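Local coordinates for protein ATP grasp ligase (Microcystis aeruginosa MRC, PDB 5IG9) that probably catalyses ATP-dependent ring closure, joining side-chain carboxyl groups to hydroxyls in the microviridin precursor peptide, at residues L135-P140 with K260-Q265; E215-I220 with A279-V284; I225-I230 with Q254-P259. All blocks are in the same frame, centred on the assembly; numbering follows the deposited sequence.

Contact 1 of 3, residues L135-P140 with K260-Q265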
ATOM      1  N   LEU A 135     -21.084  -9.920   6.785  1.00 45.23           N
ATOM      2  CA  LEU A 135     -22.018  -9.031   7.456  1.00 45.06           C
ATOM      3  C   LEU A 135     -23.445  -9.181   6.949  1.00 44.38           C
ATOM      4  O   LEU A 135     -24.320  -8.424   7.378  1.00 47.11           O
ATOM      5  CB  LEU A 135     -21.570  -7.580   7.291  1.00 43.53           C
ATOM      6  CG  LEU A 135     -20.281  -7.194   8.010  1.00 43.33           C
ATOM      7  CD1 LEU A 135     -19.878  -5.805   7.588  1.00 42.12           C
ATOM      8  CD2 LEU A 135     -20.461  -7.272   9.518  1.00 43.73           C
ATOM      9  N   GLY A 136     -23.693 -10.121   6.042  1.00 48.21           N
ATOM     10  CA  GLY A 136     -25.030 -10.387   5.560  1.00 47.55           C
ATOM     11  C   GLY A 136     -25.427  -9.659   4.297  1.00 46.62           C
ATOM     12  O   GLY A 136     -26.607  -9.698   3.928  1.00 42.12           O
ATOM     13  N   LEU A 137     -24.489  -9.000   3.623  1.00 41.91           N
ATOM     14  CA  LEU A 137     -24.782  -8.282   2.393  1.00 43.37           C
ATOM     15  C   LEU A 137     -24.536  -9.184   1.192  1.00 44.60           C
ATOM     16  O   LEU A 137     -23.554  -9.929   1.149  1.00 50.04           O
ATOM     17  CB  LEU A 137     -23.926  -7.017   2.286  1.00 40.41           C
ATOM     18  CG  LEU A 137     -24.197  -5.876   3.272  1.00 40.81           C
ATOM     19  CD1 LEU A 137     -23.009  -4.927   3.331  1.00 41.39           C
ATOM     20  CD2 LEU A 137     -25.460  -5.125   2.892  1.00 38.15           C
ATOM     21  N   LEU A 138     -25.445  -9.125   0.224  1.00 45.66           N
ATOM     22  CA  LEU A 138     -25.277  -9.902  -0.995  1.00 42.99           C
ATOM     23  C   LEU A 138     -24.166  -9.303  -1.845  1.00 43.66           C
ATOM     24  O   LEU A 138     -24.087  -8.084  -2.024  1.00 43.05           O
ATOM     25  CB  LEU A 138     -26.580  -9.944  -1.792  1.00 43.10           C
ATOM     26  CG  LEU A 138     -27.784 -10.569  -1.093  1.00 41.69           C
ATOM     27  CD1 LEU A 138     -29.033 -10.358  -1.922  1.00 42.07           C
ATOM     28  CD2 LEU A 138     -27.545 -12.045  -0.830  1.00 40.44           C
ATOM     29  N   ILE A 139     -23.295 -10.164  -2.360  1.00 44.23           N
ATOM     30  CA  ILE A 139     -22.213  -9.731  -3.239  1.00 42.96           C
ATOM     31  C   ILE A 139     -22.259 -10.557  -4.519  1.00 44.86           C
ATOM     32  O   ILE A 139     -22.654 -11.733  -4.486  1.00 49.65           O
ATOM     33  CB  ILE A 139     -20.844  -9.851  -2.550  1.00 44.11           C
ATOM     34  CG1 ILE A 139     -20.580 -11.294  -2.120  1.00 44.40           C
ATOM     35  CG2 ILE A 139     -20.760  -8.912  -1.351  1.00 45.38           C
ATOM     36  CD1 ILE A 139     -19.190 -11.510  -1.576  1.00 44.43           C
ATOM     37  N   PRO A 140     -21.868  -9.997  -5.662  1.00 44.74           N
ATOM     38  CA  PRO A 140     -21.883 -10.778  -6.901  1.00 40.61           C
ATOM     39  C   PRO A 140     -20.763 -11.800  -6.928  1.00 39.91           C
ATOM     40  O   PRO A 140     -19.696 -11.605  -6.340  1.00 41.58           O
ATOM     41  CB  PRO A 140     -21.693  -9.715  -7.988  1.00 43.25           C
ATOM     42  CG  PRO A 140     -20.894  -8.656  -7.311  1.00 45.10           C
ATOM     43  CD  PRO A 140     -21.350  -8.633  -5.876  1.00 45.23           C
ATOM     44  N   LYS A 260     -33.169   0.291   6.901  1.00 50.12           N
ATOM     45  CA  LYS A 260     -32.331   0.484   8.080  1.00 53.06           C
ATOM     46  C   LYS A 260     -31.397  -0.695   8.318  1.00 51.88           C
ATOM     47  O   LYS A 260     -30.360  -0.531   8.969  1.00 51.49           O
ATOM     48  CB  LYS A 260     -33.192   0.724   9.324  1.00 58.63           C
ATOM     49  CG  LYS A 260     -33.780  -0.535   9.937  1.00 66.09           C
ATOM     50  CD  LYS A 260     -34.160  -0.325  11.396  1.00 69.90           C
ATOM     51  CE  LYS A 260     -32.928  -0.225  12.288  1.00 71.54           C
ATOM     52  NZ  LYS A 260     -33.296  -0.132  13.730  1.00 76.03           N
ATOM     53  N   THR A 261     -31.736  -1.877   7.798  1.00 51.02           N
ATOM     54  CA  THR A 261     -30.842  -3.024   7.912  1.00 53.14           C
ATOM     55  C   THR A 261     -29.612  -2.850   7.032  1.00 51.50           C
ATOM     56  O   THR A 261     -28.489  -3.141   7.460  1.00 50.16           O
ATOM     57  CB  THR A 261     -31.584  -4.308   7.545  1.00 54.11           C
ATOM     58  OG1 THR A 261     -32.696  -4.488   8.430  1.00 53.51           O
ATOM     59  CG2 THR A 261     -30.658  -5.509   7.653  1.00 54.97           C
ATOM     60  N   ILE A 262     -29.802  -2.372   5.800  1.00 47.61           N
ATOM     61  CA  ILE A 262     -28.666  -2.109   4.922  1.00 47.32           C
ATOM     62  C   ILE A 262     -27.801  -0.989   5.490  1.00 49.04           C
ATOM     63  O   ILE A 262     -26.567  -1.059   5.453  1.00 47.15           O
ATOM     64  CB  ILE A 262     -29.153  -1.779   3.497  1.00 49.53           C
ATOM     65  CG1 ILE A 262     -30.023  -2.914   2.948  1.00 47.99           C
ATOM     66  CG2 ILE A 262     -27.969  -1.517   2.576  1.00 51.59           C
ATOM     67  CD1 ILE A 262     -29.284  -4.210   2.750  1.00 48.36           C
ATOM     68  N   GLU A 263     -28.435   0.058   6.030  1.00 49.98           N
ATOM     69  CA  GLU A 263     -27.673   1.157   6.618  1.00 49.52           C
ATOM     70  C   GLU A 263     -26.824   0.680   7.789  1.00 46.38           C
ATOM     71  O   GLU A 263     -25.662   1.078   7.926  1.00 45.31           O
ATOM     72  CB  GLU A 263     -28.614   2.275   7.067  1.00 54.54           C
ATOM     73  CG  GLU A 263     -29.147   3.133   5.938  1.00 58.45           C
ATOM     74  CD  GLU A 263     -29.951   4.310   6.448  1.00 59.52           C
ATOM     75  OE1 GLU A 263     -30.144   4.401   7.677  1.00 58.18           O
ATOM     76  OE2 GLU A 263     -30.387   5.143   5.624  1.00 60.71           O
ATOM     77  N   LYS A 264     -27.387  -0.173   8.649  1.00 45.59           N
ATOM     78  CA  LYS A 264     -26.622  -0.656   9.792  1.00 49.97           C
ATOM     79  C   LYS A 264     -25.520  -1.616   9.361  1.00 45.39           C
ATOM     80  O   LYS A 264     -24.478  -1.696  10.020  1.00 45.13           O
ATOM     81  CB  LYS A 264     -27.553  -1.319  10.810  1.00 58.14           C
ATOM     82  CG  LYS A 264     -27.644  -2.834  10.715  1.00 67.60           C
ATOM     83  CD  LYS A 264     -27.029  -3.501  11.939  1.00 78.52           C
ATOM     84  CE  LYS A 264     -27.104  -5.019  11.855  1.00 83.76           C
ATOM     85  NZ  LYS A 264     -26.572  -5.652  13.094  1.00 88.66           N
ATOM     86  N   GLN A 265     -25.718  -2.339   8.256  1.00 45.94           N
ATOM     87  CA  GLN A 265     -24.675  -3.238   7.774  1.00 45.16           C
ATOM     88  C   GLN A 265     -23.527  -2.460   7.146  1.00 46.38           C
ATOM     89  O   GLN A 265     -22.359  -2.824   7.314  1.00 45.00           O
ATOM     90  CB  GLN A 265     -25.258  -4.240   6.775  1.00 46.06           C
ATOM     91  CG  GLN A 265     -26.139  -5.314   7.404  1.00 46.75           C
ATOM     92  CD  GLN A 265     -26.826  -6.185   6.370  1.00 46.71           C
ATOM     93  OE1 GLN A 265     -27.519  -5.686   5.483  1.00 46.96           O
ATOM     94  NE2 GLN A 265     -26.632  -7.494   6.474  1.00 47.00           N
TER
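Gln265 and Leu137 lie alongside each other, their side chains pointing opposite ways, and the glutamine reaches on to the backbone of Leu135. Its CG lies anti to its own carbonyl carbon (chi1 -72°), and beyond CG the chain is extended. The amide NE2 donates to Leu135 O at 2.7 Å, bent to 136° at the hydrogen and with Leu135 O tilted from the plane of the Gln265 amide. An N-H donor on a chain of this length suits the place, because carbonyls at the end of helix 125-134 lack the N-H of a following turn. Gln265 OE1 passes 3.4 Å from Leu137 CD2, and that methyl also meets Ile262 CD1 at 3.9 Å, from one turn earlier in helix 260-273. An alanine in place of Gln265 removes the amide, which would probably leave Leu135 O without its mate and open a gap beside Leu137 CD2. Gly136 accepts the positive phi of 94° that turns the chain out of the helix. With two bonds back into the last turn this is a Schellman motif, Leu137 on Ala132 being the apolar contact that often accompanies it, here docked against a second helix.

Contact 2 of 3, residues E215-I220 with A279-V284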
ATOM      1  N   GLU A 215     -29.026   1.952  -9.566  1.00 46.17           N
ATOM      2  CA  GLU A 215     -27.655   2.069  -9.091  1.00 46.16           C
ATOM      3  C   GLU A 215     -27.632   3.024  -7.907  1.00 43.47           C
ATOM      4  O   GLU A 215     -28.176   4.131  -7.990  1.00 45.64           O
ATOM      5  CB  GLU A 215     -26.725   2.575 -10.199  1.00 48.03           C
ATOM      6  CG  GLU A 215     -26.471   1.573 -11.311  1.00 49.40           C
ATOM      7  CD  GLU A 215     -25.391   2.030 -12.273  1.00 52.83           C
ATOM      8  OE1 GLU A 215     -25.648   2.958 -13.069  1.00 61.12           O
ATOM      9  OE2 GLU A 215     -24.279   1.464 -12.221  1.00 57.90           O
ATOM     10  N   LEU A 216     -27.017   2.592  -6.808  1.00 41.42           N
ATOM     11  CA  LEU A 216     -26.931   3.387  -5.590  1.00 38.45           C
ATOM     12  C   LEU A 216     -25.514   3.918  -5.417  1.00 35.89           C
ATOM     13  O   LEU A 216     -24.542   3.172  -5.579  1.00 33.75           O
ATOM     14  CB  LEU A 216     -27.323   2.563  -4.360  1.00 40.21           C
ATOM     15  CG  LEU A 216     -28.684   1.867  -4.360  1.00 41.81           C
ATOM     16  CD1 LEU A 216     -28.939   1.199  -3.022  1.00 40.08           C
ATOM     17  CD2 LEU A 216     -29.786   2.851  -4.687  1.00 44.21           C
ATOM     18  N   ARG A 217     -25.403   5.203  -5.085  1.00 40.84           N
ATOM     19  CA  ARG A 217     -24.141   5.828  -4.700  1.00 41.75           C
ATOM     20  C   ARG A 217     -24.285   6.308  -3.265  1.00 40.23           C
ATOM     21  O   ARG A 217     -25.018   7.261  -2.997  1.00 41.60           O
ATOM     22  CB  ARG A 217     -23.782   6.981  -5.633  1.00 40.74           C
ATOM     23  CG  ARG A 217     -22.451   7.644  -5.312  1.00 40.14           C
ATOM     24  CD  ARG A 217     -21.274   6.721  -5.600  1.00 40.84           C
ATOM     25  NE  ARG A 217     -19.992   7.405  -5.447  1.00 41.22           N
ATOM     26  CZ  ARG A 217     -18.825   6.901  -5.834  1.00 40.39           C
ATOM     27  NH1 ARG A 217     -18.774   5.702  -6.399  1.00 40.81           N
ATOM     28  NH2 ARG A 217     -17.708   7.594  -5.658  1.00 40.99           N
ATOM     29  N   ILE A 218     -23.581   5.653  -2.352  1.00 37.81           N
ATOM     30  CA  ILE A 218     -23.736   5.871  -0.919  1.00 38.85           C
ATOM     31  C   ILE A 218     -22.449   6.475  -0.381  1.00 38.53           C
ATOM     32  O   ILE A 218     -21.389   5.842  -0.431  1.00 39.51           O
ATOM     33  CB  ILE A 218     -24.082   4.564  -0.195  1.00 40.91           C
ATOM     34  CG1 ILE A 218     -25.302   3.925  -0.857  1.00 41.16           C
ATOM     35  CG2 ILE A 218     -24.318   4.816   1.283  1.00 41.40           C
ATOM     36  CD1 ILE A 218     -25.549   2.509  -0.433  1.00 42.72           C
ATOM     37  N   THR A 219     -22.543   7.694   0.137  1.00 37.36           N
ATOM     38  CA  THR A 219     -21.413   8.402   0.721  1.00 38.12           C
ATOM     39  C   THR A 219     -21.641   8.521   2.221  1.00 42.17           C
ATOM     40  O   THR A 219     -22.663   9.061   2.656  1.00 41.35           O
ATOM     41  CB  THR A 219     -21.243   9.784   0.090  1.00 37.30           C
ATOM     42  OG1 THR A 219     -21.194   9.656  -1.332  1.00 46.96           O
ATOM     43  CG2 THR A 219     -19.961  10.424   0.571  1.00 37.33           C
ATOM     44  N   ILE A 220     -20.697   8.013   3.006  1.00 40.82           N
ATOM     45  CA  ILE A 220     -20.807   7.984   4.458  1.00 40.98           C
ATOM     46  C   ILE A 220     -19.727   8.880   5.042  1.00 41.90           C
ATOM     47  O   ILE A 220     -18.550   8.749   4.685  1.00 44.41           O
ATOM     48  CB  ILE A 220     -20.682   6.552   5.006  1.00 42.57           C
ATOM     49  CG1 ILE A 220     -21.837   5.689   4.487  1.00 42.67           C
ATOM     50  CG2 ILE A 220     -20.646   6.566   6.526  1.00 44.14           C
ATOM     51  CD1 ILE A 220     -21.730   4.234   4.871  1.00 42.24           C
ATOM     52  N   ALA A 279     -17.061   5.925  -0.158  1.00 39.88           N
ATOM     53  CA  ALA A 279     -18.000   5.945  -1.273  1.00 41.45           C
ATOM     54  C   ALA A 279     -18.331   4.502  -1.632  1.00 41.88           C
ATOM     55  O   ALA A 279     -17.467   3.757  -2.104  1.00 41.48           O
ATOM     56  CB  ALA A 279     -17.424   6.696  -2.470  1.00 43.48           C
ATOM     57  N   ILE A 280     -19.582   4.112  -1.396  1.00 42.02           N
ATOM     58  CA  ILE A 280     -20.034   2.735  -1.546  1.00 40.42           C
ATOM     59  C   ILE A 280     -20.926   2.636  -2.771  1.00 38.27           C
ATOM     60  O   ILE A 280     -21.791   3.491  -2.995  1.00 38.59           O
ATOM     61  CB  ILE A 280     -20.779   2.246  -0.290  1.00 41.01           C
ATOM     62  CG1 ILE A 280     -19.885   2.396   0.940  1.00 41.86           C
ATOM     63  CG2 ILE A 280     -21.242   0.803  -0.464  1.00 40.07           C
ATOM     64  CD1 ILE A 280     -20.510   1.876   2.206  1.00 44.25           C
ATOM     65  N   ASP A 281     -20.716   1.588  -3.558  1.00 36.57           N
ATOM     66  CA  ASP A 281     -21.505   1.308  -4.746  1.00 37.90           C
ATOM     67  C   ASP A 281     -22.386   0.097  -4.480  1.00 39.77           C
ATOM     68  O   ASP A 281     -21.893  -0.954  -4.055  1.00 39.20           O
ATOM     69  CB  ASP A 281     -20.605   1.054  -5.956  1.00 38.47           C
ATOM     70  CG  ASP A 281     -19.936   2.316  -6.456  1.00 39.93           C
ATOM     71  OD1 ASP A 281     -20.496   3.402  -6.218  1.00 42.53           O
ATOM     72  OD2 ASP A 281     -18.865   2.225  -7.092  1.00 45.32           O
ATOM     73  N   MET A 282     -23.689   0.249  -4.712  1.00 41.46           N
ATOM     74  CA  MET A 282     -24.621  -0.866  -4.634  1.00 41.48           C
ATOM     75  C   MET A 282     -25.547  -0.821  -5.839  1.00 41.43           C
ATOM     76  O   MET A 282     -25.614   0.174  -6.566  1.00 44.82           O
ATOM     77  CB  MET A 282     -25.434  -0.847  -3.334  1.00 39.28           C
ATOM     78  CG  MET A 282     -24.608  -0.886  -2.060  1.00 40.99           C
ATOM     79  SD  MET A 282     -25.626  -1.049  -0.581  1.00 44.59           S
ATOM     80  CE  MET A 282     -26.131  -2.763  -0.694  1.00 44.58           C
ATOM     81  N   ILE A 283     -26.257  -1.926  -6.055  1.00 40.86           N
ATOM     82  CA  ILE A 283     -27.296  -2.006  -7.072  1.00 41.86           C
ATOM     83  C   ILE A 283     -28.524  -2.661  -6.457  1.00 42.88           C
ATOM     84  O   ILE A 283     -28.426  -3.446  -5.508  1.00 43.66           O
ATOM     85  CB  ILE A 283     -26.850  -2.788  -8.327  1.00 43.09           C
ATOM     86  CG1 ILE A 283     -26.431  -4.206  -7.951  1.00 43.40           C
ATOM     87  CG2 ILE A 283     -25.727  -2.060  -9.048  1.00 43.12           C
ATOM     88  CD1 ILE A 283     -26.097  -5.073  -9.133  1.00 43.26           C
ATOM     89  N   VAL A 284     -29.689  -2.331  -7.009  1.00 43.50           N
ATOM     90  CA  VAL A 284     -30.962  -2.883  -6.567  1.00 45.41           C
ATOM     91  C   VAL A 284     -31.615  -3.581  -7.748  1.00 45.83           C
ATOM     92  O   VAL A 284     -31.815  -2.973  -8.806  1.00 46.26           O
ATOM     93  CB  VAL A 284     -31.896  -1.799  -5.999  1.00 46.37           C
ATOM     94  CG1 VAL A 284     -33.099  -2.443  -5.325  1.00 44.06           C
ATOM     95  CG2 VAL A 284     -31.148  -0.900  -5.029  1.00 47.74           C
TER
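The carbonyl oxygen of Ile218 is gripped by two groups of the facing strand. Ile280 N donates to Ile218 O at 2.7 Å, while Ala279 CA adds a weaker C-H contact to the same oxygen. Ile218 N returns a bond to Ile280 O, and Leu216 and Met282 form the next hydrogen-bonded pair; the two short strand segments run antiparallel, their axes 4.6 Å apart at the closest. Between these pairs, Arg217 faces Asp281 across a non-hydrogen-bonded site. Arg217 CG stands anti to the backbone N, and the bend at chi2 (68°) turns CD toward the partner strand. There NH1 meets Asp281 OD1 on its syn side at 2.9 Å, a salt bridge whose flat groups are turned 37° apart. Ala279 CB lies over one guanidinium face toward its rim, a place suited to a small residue, and NH2 has a second partner in Glu300 O. The other face of the sheet is apolar: Leu216 CD1 meets Val284 CG2 at 3.6 Å, Ile218 CD1 touches Met282 SD at 3.6 Å, and helix 260-273 covers Ile218, Ile280 and Met282. The chemistry thus divides the sheet in two, an oily side that seats the helix and a side carrying the paired charges, which probably looks toward the nucleotide site as in other ATP-grasp enzymes.

Contact 3 of 3, residues I225-I230 with Q254-P259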
ATOM      1  N   ILE A 225     -25.265   9.116   6.454  1.00 45.12           N
ATOM      2  CA  ILE A 225     -25.357   8.316   5.239  1.00 43.11           C
ATOM      3  C   ILE A 225     -26.110   9.106   4.183  1.00 42.98           C
ATOM      4  O   ILE A 225     -27.295   9.414   4.359  1.00 37.37           O
ATOM      5  CB  ILE A 225     -26.044   6.969   5.503  1.00 42.17           C
ATOM      6  CG1 ILE A 225     -25.388   6.276   6.696  1.00 42.48           C
ATOM      7  CG2 ILE A 225     -25.981   6.093   4.265  1.00 46.25           C
ATOM      8  CD1 ILE A 225     -26.041   4.980   7.080  1.00 44.23           C
ATOM      9  N   PHE A 226     -25.428   9.415   3.080  1.00 40.64           N
ATOM     10  CA  PHE A 226     -26.029  10.088   1.934  1.00 41.77           C
ATOM     11  C   PHE A 226     -26.212   9.064   0.819  1.00 41.01           C
ATOM     12  O   PHE A 226     -25.233   8.618   0.208  1.00 42.39           O
ATOM     13  CB  PHE A 226     -25.161  11.251   1.459  1.00 41.72           C
ATOM     14  CG  PHE A 226     -24.856  12.258   2.526  1.00 43.81           C
ATOM     15  CD1 PHE A 226     -23.747  12.111   3.343  1.00 45.57           C
ATOM     16  CD2 PHE A 226     -25.667  13.368   2.704  1.00 43.09           C
ATOM     17  CE1 PHE A 226     -23.459  13.041   4.319  1.00 47.04           C
ATOM     18  CE2 PHE A 226     -25.384  14.302   3.678  1.00 41.95           C
ATOM     19  CZ  PHE A 226     -24.281  14.141   4.487  1.00 43.11           C
ATOM     20  N   THR A 227     -27.462   8.703   0.541  1.00 47.89           N
ATOM     21  CA  THR A 227     -27.788   7.682  -0.444  1.00 44.62           C
ATOM     22  C   THR A 227     -28.445   8.325  -1.656  1.00 42.56           C
ATOM     23  O   THR A 227     -29.436   9.049  -1.519  1.00 43.71           O
ATOM     24  CB  THR A 227     -28.715   6.619   0.148  1.00 44.97           C
ATOM     25  OG1 THR A 227     -28.096   6.030   1.295  1.00 45.75           O
ATOM     26  CG2 THR A 227     -28.992   5.533  -0.881  1.00 47.15           C
ATOM     27  N   ALA A 228     -27.899   8.041  -2.835  1.00 42.36           N
ATOM     28  CA  ALA A 228     -28.426   8.542  -4.095  1.00 42.42           C
ATOM     29  C   ALA A 228     -28.660   7.380  -5.051  1.00 43.62           C
ATOM     30  O   ALA A 228     -27.862   6.439  -5.106  1.00 41.60           O
ATOM     31  CB  ALA A 228     -27.473   9.563  -4.721  1.00 41.13           C
ATOM     32  N   ALA A 229     -29.754   7.447  -5.806  1.00 41.62           N
ATOM     33  CA  ALA A 229     -30.133   6.386  -6.727  1.00 41.81           C
ATOM     34  C   ALA A 229     -30.387   6.961  -8.112  1.00 44.54           C
ATOM     35  O   ALA A 229     -30.742   8.132  -8.260  1.00 50.70           O
ATOM     36  CB  ALA A 229     -31.381   5.641  -6.247  1.00 41.57           C
ATOM     37  N   ILE A 230     -30.201   6.122  -9.126  1.00 47.57           N
ATOM     38  CA  ILE A 230     -30.476   6.491 -10.508  1.00 46.95           C
ATOM     39  C   ILE A 230     -30.991   5.261 -11.240  1.00 47.77           C
ATOM     40  O   ILE A 230     -30.498   4.145 -11.034  1.00 49.28           O
ATOM     41  CB  ILE A 230     -29.231   7.078 -11.206  1.00 47.28           C
ATOM     42  CG1 ILE A 230     -29.577   7.581 -12.607  1.00 45.06           C
ATOM     43  CG2 ILE A 230     -28.107   6.055 -11.283  1.00 48.31           C
ATOM     44  CD1 ILE A 230     -28.429   8.287 -13.292  1.00 44.18           C
ATOM     45  N   GLN A 254     -31.235  10.849  -7.609  1.00 43.27           N
ATOM     46  CA  GLN A 254     -32.224  11.368  -6.667  1.00 46.89           C
ATOM     47  C   GLN A 254     -32.089  10.720  -5.296  1.00 47.94           C
ATOM     48  O   GLN A 254     -31.640   9.579  -5.188  1.00 52.61           O
ATOM     49  CB  GLN A 254     -33.640  11.157  -7.209  1.00 43.80           C
ATOM     50  CG  GLN A 254     -33.935   9.729  -7.635  1.00 43.71           C
ATOM     51  CD  GLN A 254     -35.233   9.204  -7.054  1.00 43.02           C
ATOM     52  OE1 GLN A 254     -36.317   9.498  -7.559  1.00 40.87           O
ATOM     53  NE2 GLN A 254     -35.130   8.422  -5.986  1.00 44.16           N
ATOM     54  N   PRO A 255     -32.473  11.444  -4.248  1.00 47.04           N
ATOM     55  CA  PRO A 255     -32.371  10.882  -2.898  1.00 47.74           C
ATOM     56  C   PRO A 255     -33.044   9.520  -2.832  1.00 45.55           C
ATOM     57  O   PRO A 255     -33.974   9.226  -3.585  1.00 50.83           O
ATOM     58  CB  PRO A 255     -33.099  11.912  -2.024  1.00 47.80           C
ATOM     59  CG  PRO A 255     -33.062  13.176  -2.810  1.00 47.26           C
ATOM     60  CD  PRO A 255     -33.143  12.756  -4.250  1.00 48.54           C
ATOM     61  N   TYR A 256     -32.562   8.685  -1.916  1.00 43.24           N
ATOM     62  CA  TYR A 256     -33.074   7.331  -1.769  1.00 43.49           C
ATOM     63  C   TYR A 256     -32.932   6.921  -0.312  1.00 45.63           C
ATOM     64  O   TYR A 256     -31.940   7.262   0.337  1.00 49.82           O
ATOM     65  CB  TYR A 256     -32.329   6.355  -2.689  1.00 43.34           C
ATOM     66  CG  TYR A 256     -32.903   4.952  -2.751  1.00 42.51           C
ATOM     67  CD1 TYR A 256     -32.568   4.000  -1.794  1.00 42.93           C
ATOM     68  CD2 TYR A 256     -33.761   4.575  -3.775  1.00 42.72           C
ATOM     69  CE1 TYR A 256     -33.083   2.719  -1.850  1.00 44.19           C
ATOM     70  CE2 TYR A 256     -34.280   3.296  -3.839  1.00 42.24           C
ATOM     71  CZ  TYR A 256     -33.937   2.373  -2.873  1.00 42.16           C
ATOM     72  OH  TYR A 256     -34.449   1.099  -2.931  1.00 43.03           O
ATOM     73  N   ASP A 257     -33.927   6.197   0.196  1.00 48.62           N
ATOM     74  CA  ASP A 257     -33.939   5.742   1.582  1.00 46.66           C
ATOM     75  C   ASP A 257     -33.573   4.263   1.622  1.00 46.87           C
ATOM     76  O   ASP A 257     -34.375   3.406   1.238  1.00 53.14           O
ATOM     77  CB  ASP A 257     -35.302   5.985   2.227  1.00 49.41           C
ATOM     78  CG  ASP A 257     -35.579   7.459   2.476  1.00 54.28           C
ATOM     79  OD1 ASP A 257     -34.637   8.197   2.835  1.00 56.42           O
ATOM     80  OD2 ASP A 257     -36.745   7.882   2.312  1.00 53.47           O
ATOM     81  N   LEU A 258     -32.364   3.968   2.086  1.00 50.33           N
ATOM     82  CA  LEU A 258     -31.963   2.591   2.298  1.00 48.86           C
ATOM     83  C   LEU A 258     -32.795   1.964   3.416  1.00 51.53           C
ATOM     84  O   LEU A 258     -33.226   2.657   4.341  1.00 52.31           O
ATOM     85  CB  LEU A 258     -30.485   2.511   2.670  1.00 50.71           C
ATOM     86  CG  LEU A 258     -29.436   2.714   1.581  1.00 48.87           C
ATOM     87  CD1 LEU A 258     -28.045   2.728   2.194  1.00 50.77           C
ATOM     88  CD2 LEU A 258     -29.554   1.619   0.540  1.00 48.85           C
ATOM     89  N   PRO A 259     -33.040   0.659   3.349  1.00 51.37           N
ATOM     90  CA  PRO A 259     -33.554  -0.046   4.527  1.00 49.49           C
ATOM     91  C   PRO A 259     -32.602   0.131   5.701  1.00 49.61           C
ATOM     92  O   PRO A 259     -31.381   0.133   5.535  1.00 51.50           O
ATOM     93  CB  PRO A 259     -33.623  -1.504   4.062  1.00 48.74           C
ATOM     94  CG  PRO A 259     -33.753  -1.417   2.572  1.00 48.93           C
ATOM     95  CD  PRO A 259     -32.936  -0.222   2.173  1.00 49.56           C
TER
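Ala229 CB rests obliquely against the ring of Tyr256, 3.6 Å from its CD2. The tyrosine CG is anti to its backbone N (chi1 -172°), and from there the ring leads away from strand 224-231 until its OH hydrogen-bonds to Tyr290 OH, on a strand farther across the sheet. Tyr256 CB touches two small groups of strand 224-231, Ala229 CB at 3.8 Å and Thr227 CG2 at 3.9 Å. A methyl on each suits the spot, since a bulkier group would have to compete with the ring for the same ground. Thr227 in turn crosses Leu258, its OG1 lying 3.4 Å from Leu258 CD1 and its CG2 against Leu258 CG. The backbones pair over a short distance. Gln254 N donates to Ala229 O at 2.8 Å and Ala229 N to Gln254 O at 2.9 Å, an antiparallel hydrogen-bonded pair. Pro255 follows opposite Ala228 at a non-hydrogen-bonded site, where a residue without an N-H costs the ladder nothing. The next bond, from Tyr256 N to Thr227 O at 3.2 Å, is weak, and from there the chain swings over the sheet. Leu258 then drops onto Ile218 and Leu266, and Pro259 takes the N-cap position of helix 260-273. The contact therefore changes in kind along its length: main-chain bonds secure the edge strand at Gln254, and side-chain packing among Thr227, Ala229, Tyr256 and Leu258 takes over as the connection leaves the edge and carries the chain across the sheet to the helix.

How the contacts relate
Contacts 2 and 3 lie in one antiparallel sheet, and contact 1 sets a loop against helix 260-273, which covers a face of it. Contacts 2 and 3 have centres about 8 Å apart: Arg217 N lies 2.8 Å from Ala228 O, a probable hydrogen bond, and Leu216 CD2 packs on Ala229 CB at 3.6 Å. The helix joins contact 1 to both, its Ile262 CG2 lying 4.0 Å from Met282 CE and its Glu263 CG 3.6 Å from Leu258 CB. The centre of contact 1 is about 12 Å from that of contact 2 and about 14 Å from that of contact 3. Only contact 2 carries a charged pair across its strands, on the side that probably faces the nucleotide.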